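PDB 3KK7: putative cell invasion protein with MAC/Perforin domain, which is of unverified function but, as a bacterial member of the membrane-attack complex/perforin family, possibly takes part in cell invasion or membrane interaction. Local coordinates for residues Ile183-Tyr187 and Asn484-Asn488; Ala195-Ser199 and Tyr503-Ile509. All coordinates share one frame; numbering follows the deposited sequence.

Contact 1: residues Ile183-Tyr187 and Asn484-Asn488. With EDO (1,2-ethanediol), chain E.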
loop_
_atom_site.group_PDB
_atom_site.type_symbol
_atom_site.label_atom_id
_atom_site.label_comp_id
_atom_site.label_asym_id
_atom_site.label_seq_id
_atom_site.Cartn_x
_atom_site.Cartn_y
_atom_site.Cartn_z
ATOM N N ILE A 183 -14.583 5.821 -7.875
ATOM C CA ILE A 183 -13.381 6.657 -7.726
ATOM C C ILE A 183 -12.233 6.066 -8.543
ATOM O O ILE A 183 -11.550 6.790 -9.274
ATOM C CB ILE A 183 -12.993 6.820 -6.276
ATOM C CG1 ILE A 183 -14.022 7.665 -5.551
ATOM C CG2 ILE A 183 -11.624 7.490 -6.119
ATOM C CD1 ILE A 183 -13.749 7.828 -4.033
ATOM N N ALA A 184 -12.070 4.748 -8.443
ATOM C CA ALA A 184 -11.011 4.012 -9.164
ATOM C C ALA A 184 -11.110 4.222 -10.678
ATOM O O ALA A 184 -10.115 4.583 -11.340
ATOM C CB ALA A 184 -11.038 2.516 -8.816
ATOM N N ALA A 185 -12.323 4.033 -11.193
ATOM C CA ALA A 185 -12.669 4.192 -12.615
ATOM C C ALA A 185 -12.394 5.570 -13.223
ATOM O O ALA A 185 -11.914 5.657 -14.371
ATOM C CB ALA A 185 -14.188 3.844 -12.810
ATOM N N ASP A 186 -12.704 6.628 -12.470
ATOM C CA ASP A 186 -12.773 7.981 -13.039
ATOM C C ASP A 186 -12.177 9.149 -12.232
ATOM O O ASP A 186 -11.992 10.195 -12.786
ATOM C CB ASP A 186 -14.250 8.300 -13.336
ATOM C CG ASP A 186 -14.737 7.707 -14.660
ATOM O OD1 ASP A 186 -14.258 8.177 -15.711
ATOM O OD2 ASP A 186 -15.605 6.802 -14.672
ATOM N N TYR A 187 -11.849 8.982 -10.952
ATOM C CA TYR A 187 -11.451 10.116 -10.122
ATOM C C TYR A 187 -10.040 10.047 -9.497
ATOM O O TYR A 187 -9.732 10.770 -8.532
ATOM C CB TYR A 187 -12.534 10.350 -9.064
ATOM C CG TYR A 187 -13.839 10.729 -9.719
ATOM C CD1 TYR A 187 -14.088 12.052 -10.099
ATOM C CD2 TYR A 187 -14.795 9.764 -10.038
ATOM C CE1 TYR A 187 -15.240 12.416 -10.752
ATOM C CE2 TYR A 187 -15.969 10.132 -10.696
ATOM C CZ TYR A 187 -16.179 11.470 -11.040
ATOM O OH TYR A 187 -17.347 11.860 -11.652
ATOM N N ASN A 484 -10.899 5.757 -21.761
ATOM C CA ASN A 484 -11.509 6.595 -20.727
ATOM C C ASN A 484 -10.909 7.999 -20.827
ATOM O O ASN A 484 -9.701 8.181 -20.736
ATOM C CB ASN A 484 -11.260 5.992 -19.340
ATOM C CG ASN A 484 -11.936 6.765 -18.228
ATOM O OD1 ASN A 484 -11.694 7.959 -18.049
ATOM N ND2 ASN A 484 -12.779 6.086 -17.459
ATOM N N ALA A 485 -11.766 8.989 -21.025
ATOM C CA ALA A 485 -11.321 10.355 -21.247
ATOM C C ALA A 485 -10.792 10.998 -19.981
ATOM O O ALA A 485 -9.873 11.791 -20.044
ATOM C CB ALA A 485 -12.455 11.197 -21.817
ATOM N N ASN A 486 -11.380 10.686 -18.830
ATOM C CA ASN A 486 -10.886 11.266 -17.576
ATOM C C ASN A 486 -9.459 10.826 -17.283
ATOM O O ASN A 486 -8.659 11.615 -16.813
ATOM C CB ASN A 486 -11.728 10.853 -16.351
ATOM C CG ASN A 486 -13.120 11.424 -16.368
ATOM O OD1 ASN A 486 -13.311 12.640 -16.419
ATOM N ND2 ASN A 486 -14.116 10.541 -16.302
ATOM N N THR A 487 -9.169 9.555 -17.520
ATOM C CA THR A 487 -7.940 8.961 -17.029
ATOM C C THR A 487 -6.935 8.627 -18.128
ATOM O O THR A 487 -5.792 8.350 -17.829
ATOM C CB THR A 487 -8.279 7.681 -16.285
ATOM O OG1 THR A 487 -8.808 6.732 -17.216
ATOM C CG2 THR A 487 -9.315 7.943 -15.231
ATOM N N ASN A 488 -7.376 8.650 -19.386
ATOM C CA ASN A 488 -6.557 8.273 -20.541
ATOM C C ASN A 488 -6.049 6.839 -20.509
ATOM O O ASN A 488 -4.950 6.545 -20.944
ATOM C CB ASN A 488 -5.434 9.295 -20.796
ATOM C CG ASN A 488 -5.947 10.529 -21.556
ATOM O OD1 ASN A 488 -6.578 10.387 -22.610
ATOM N ND2 ASN A 488 -5.695 11.730 -21.026
HETATM C C1 EDO E . -18.633 9.165 -13.444
HETATM O O1 EDO E . -18.831 9.978 -12.282
HETATM C C2 EDO E . -19.369 7.843 -13.269
HETATM O O2 EDO E . -20.771 7.990 -13.547
#

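Contact 2: residues Ala195-Ser199 and Tyr503-Ile509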
loop_
_atom_site.group_PDB
_atom_site.type_symbol
_atom_site.label_atom_id
_atom_site.label_comp_id
_atom_site.label_asym_id
_atom_site.label_seq_id
_atom_site.Cartn_x
_atom_site.Cartn_y
_atom_site.Cartn_z
ATOM N N ALA A 195 2.044 6.704 -11.935
ATOM C CA ALA A 195 2.888 5.798 -11.147
ATOM C C ALA A 195 2.392 4.379 -11.304
ATOM O O ALA A 195 3.182 3.439 -11.371
ATOM C CB ALA A 195 2.907 6.208 -9.711
ATOM N N LEU A 196 1.081 4.244 -11.454
ATOM C CA LEU A 196 0.431 2.941 -11.607
ATOM C C LEU A 196 0.891 2.220 -12.864
ATOM O O LEU A 196 1.145 1.027 -12.822
ATOM C CB LEU A 196 -1.091 3.120 -11.645
ATOM C CG LEU A 196 -1.997 1.980 -11.171
ATOM C CD1 LEU A 196 -1.736 1.645 -9.677
ATOM C CD2 LEU A 196 -3.490 2.361 -11.416
ATOM N N TYR A 197 0.985 2.941 -13.975
ATOM C CA TYR A 197 1.397 2.335 -15.234
ATOM C C TYR A 197 2.846 2.557 -15.655
ATOM O O TYR A 197 3.314 1.851 -16.529
ATOM C CB TYR A 197 0.462 2.761 -16.378
ATOM C CG TYR A 197 -0.831 1.998 -16.340
ATOM C CD1 TYR A 197 -0.897 0.704 -16.827
ATOM C CD2 TYR A 197 -1.968 2.541 -15.758
ATOM C CE1 TYR A 197 -2.059 -0.026 -16.747
ATOM C CE2 TYR A 197 -3.140 1.822 -15.687
ATOM C CZ TYR A 197 -3.181 0.534 -16.180
ATOM O OH TYR A 197 -4.342 -0.205 -16.125
ATOM N N ASN A 198 3.562 3.503 -15.066
ATOM C CA ASN A 198 4.912 3.806 -15.551
ATOM C C ASN A 198 6.045 3.473 -14.602
ATOM O O ASN A 198 7.200 3.704 -14.919
ATOM C CB ASN A 198 5.010 5.258 -16.005
ATOM C CG ASN A 198 4.103 5.551 -17.179
ATOM O OD1 ASN A 198 3.971 4.741 -18.097
ATOM N ND2 ASN A 198 3.466 6.704 -17.151
ATOM N N SER A 199 5.713 2.908 -13.452
ATOM C CA SER A 199 6.703 2.430 -12.514
ATOM C C SER A 199 6.155 1.113 -11.952
ATOM O O SER A 199 5.037 0.700 -12.298
ATOM C CB SER A 199 6.977 3.483 -11.421
ATOM O OG SER A 199 5.875 3.666 -10.553
ATOM N N TYR A 503 -4.264 -0.294 -20.199
ATOM C CA TYR A 503 -2.962 0.408 -20.178
ATOM C C TYR A 503 -3.142 1.912 -20.394
ATOM O O TYR A 503 -4.005 2.321 -21.176
ATOM C CB TYR A 503 -1.934 -0.169 -21.194
ATOM C CG TYR A 503 -2.285 -0.096 -22.687
ATOM C CD1 TYR A 503 -2.818 -1.189 -23.361
ATOM C CD2 TYR A 503 -2.030 1.058 -23.436
ATOM C CE1 TYR A 503 -3.130 -1.115 -24.744
ATOM C CE2 TYR A 503 -2.336 1.142 -24.796
ATOM C CZ TYR A 503 -2.880 0.059 -25.441
ATOM O OH TYR A 503 -3.175 0.152 -26.786
ATOM N N TYR A 504 -2.336 2.719 -19.695
ATOM C CA TYR A 504 -2.293 4.168 -19.927
ATOM C C TYR A 504 -1.853 4.457 -21.368
ATOM O O TYR A 504 -1.074 3.703 -21.932
ATOM C CB TYR A 504 -1.367 4.863 -18.927
ATOM C CG TYR A 504 -1.283 6.350 -19.173
ATOM C CD1 TYR A 504 -2.280 7.218 -18.718
ATOM C CD2 TYR A 504 -0.230 6.892 -19.924
ATOM C CE1 TYR A 504 -2.216 8.591 -18.991
ATOM C CE2 TYR A 504 -0.158 8.263 -20.200
ATOM C CZ TYR A 504 -1.146 9.095 -19.734
ATOM O OH TYR A 504 -1.049 10.431 -20.019
ATOM N N ASP A 505 -2.366 5.547 -21.945
ATOM C CA ASP A 505 -2.214 5.839 -23.369
ATOM C C ASP A 505 -0.852 6.427 -23.732
ATOM O O ASP A 505 -0.689 7.640 -23.960
ATOM C CB ASP A 505 -3.335 6.764 -23.863
ATOM C CG ASP A 505 -3.387 6.871 -25.383
ATOM O OD1 ASP A 505 -2.752 6.045 -26.065
ATOM O OD2 ASP A 505 -4.088 7.759 -25.909
ATOM N N ASP A 506 0.121 5.534 -23.780
ATOM C CA ASP A 506 1.439 5.842 -24.263
ATOM C C ASP A 506 1.875 4.619 -25.025
ATOM O O ASP A 506 2.006 3.550 -24.451
ATOM C CB ASP A 506 2.414 6.135 -23.127
ATOM C CG ASP A 506 3.734 6.747 -23.629
ATOM O OD1 ASP A 506 4.206 6.428 -24.749
ATOM O OD2 ASP A 506 4.314 7.554 -22.881
ATOM N N ASP A 507 2.099 4.794 -26.322
ATOM C CA ASP A 507 2.511 3.712 -27.204
ATOM C C ASP A 507 3.713 2.900 -26.673
ATOM O O ASP A 507 3.841 1.707 -26.982
ATOM C CB ASP A 507 2.765 4.255 -28.630
ATOM C CG ASP A 507 1.452 4.573 -29.410
ATOM O OD1 ASP A 507 0.345 4.281 -28.922
ATOM O OD2 ASP A 507 1.528 5.106 -30.537
ATOM N N TYR A 508 4.562 3.488 -25.838
ATOM C CA TYR A 508 5.678 2.713 -25.312
ATOM C C TYR A 508 5.210 1.408 -24.636
ATOM O O TYR A 508 5.932 0.420 -24.659
ATOM C CB TYR A 508 6.553 3.540 -24.364
ATOM C CG TYR A 508 6.343 3.317 -22.850
ATOM C CD1 TYR A 508 7.023 2.316 -22.159
ATOM C CD2 TYR A 508 5.501 4.139 -22.114
ATOM C CE1 TYR A 508 6.843 2.144 -20.784
ATOM C CE2 TYR A 508 5.328 3.963 -20.773
ATOM C CZ TYR A 508 6.001 2.970 -20.106
ATOM O OH TYR A 508 5.802 2.803 -18.747
ATOM N N ILE A 509 4.013 1.408 -24.042
ATOM C CA ILE A 509 3.477 0.213 -23.371
ATOM C C ILE A 509 3.092 -0.879 -24.364
ATOM O O ILE A 509 3.651 -1.968 -24.309
ATOM C CB ILE A 509 2.296 0.533 -22.408
ATOM C CG1 ILE A 509 2.763 1.467 -21.284
ATOM C CG2 ILE A 509 1.726 -0.761 -21.791
ATOM C CD1 ILE A 509 1.656 2.000 -20.398
#

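Contact 1: residues Ile183-Tyr187 and Asn484-Asn488
D186 meets two asparagine amides through a single carboxylate oxygen, OD1. N484 ND2 donates to it over 3.1 Å at an N-H...O angle of 156°; the approach comes from above the carboxylate plane, 53° out of it, while D186 OD1 lies nearly in the N484 amide plane. N486 ND2 is the second donor, and its amide stands square to the carboxylate; the modelled separation is very short and its length doubtful. Beside these two bonds, T487 CG2 lies 3.6 Å from A185 O, a van der Waals contact of methyl with carbonyl oxygen.

In the second shell, N484, with CG anti to its backbone N (chi1 -177°), turns its amide so that OD1 accepts from T487 N at 3.0 Å, an Asx motif, and N486 OD1 accepts from K84. An ethanediol, probably a crystallisation additive, sits at the Y187 ring edge beside the D186 carboxylate, its O1 in a very short modelled hydrogen bond with Y187 OH; Y89 bonds it too. The contact joins the end of helix 177-186 to the loop of the β-hairpin of strands 480-484 and 489-494, with helix 82-88 against Y187 and helix 529-535 touching A185, D186 and N484.

Contact 2: residues Ala195-Ser199 and Tyr503-Ile509
Y197 lays one face of its ring against the end of strand 499-504: Y504 N stands over the ring centre, 3.7 Å above the plane, and Y503 C sits on the same face, nearer the rim. Y503 CA lies over that face too, 3.6 Å from Y197 CE1, so the ring packs on strand backbone rather than on another ring. With CG anti to the carbonyl carbon and beside the backbone N (chi1 -78°), the Y197 ring reaches from the helix to the strand backbone. Y504 has its own CG anti to the backbone N, which carries its ring away and lets CB do the touching, 3.8 Å from Y197 CB.

These contacts join the last turn of helix 190-198, in the MACPF family region, to the strand-turn-helix segment 503-509 of the D3 region. An inverse gamma turn centred on D505 follows the strand, and D506 OD1 then accepts from Y508 N, a capping bond at the start of helix 508-512. Replacing Y197 by an alanine would probably open a gap over the Y503-Y504 backbone and leave E352, the hydrogen-bond partner of its hydroxyl, without that mate.

N198 OD1 lies at the edge of the Y508 ring, near its plane, and Y508 OH donates to it at 2.7 Å, tilted 19° from the amide carbonyl plane, with the amide and ring planes 40° apart. N198 ND2 is taken by D194, which helps fix which end of the amide faces the tyrosine. I509 extends CD1 to 4.3 Å from Y197 CB, and R403 NH1 hydrogen-bonds Y197 O.

Overall arrangement
Contacts 1 and 2 have centres about 14 Å apart and lie on the same side of the chain's centre. Their first segments lie on successive helices, 177-186 and 190-198, and their second segments belong to the D3 region, at the turn after strand 480-484 and from the end of strand 499-504 to the start of helix 508-512. Since the order along the chain is 183-187, 195-199, 484-488, 503-509, their segments alternate along the chain, each contact spanning about 300 residues. They also touch: N488 O and D505 N, 2.9 Å apart, form a probable hydrogen bond. Together they place one end of the four-stranded D3 sheet against two consecutive MACPF helices, evidence of a direct interface between the two regions.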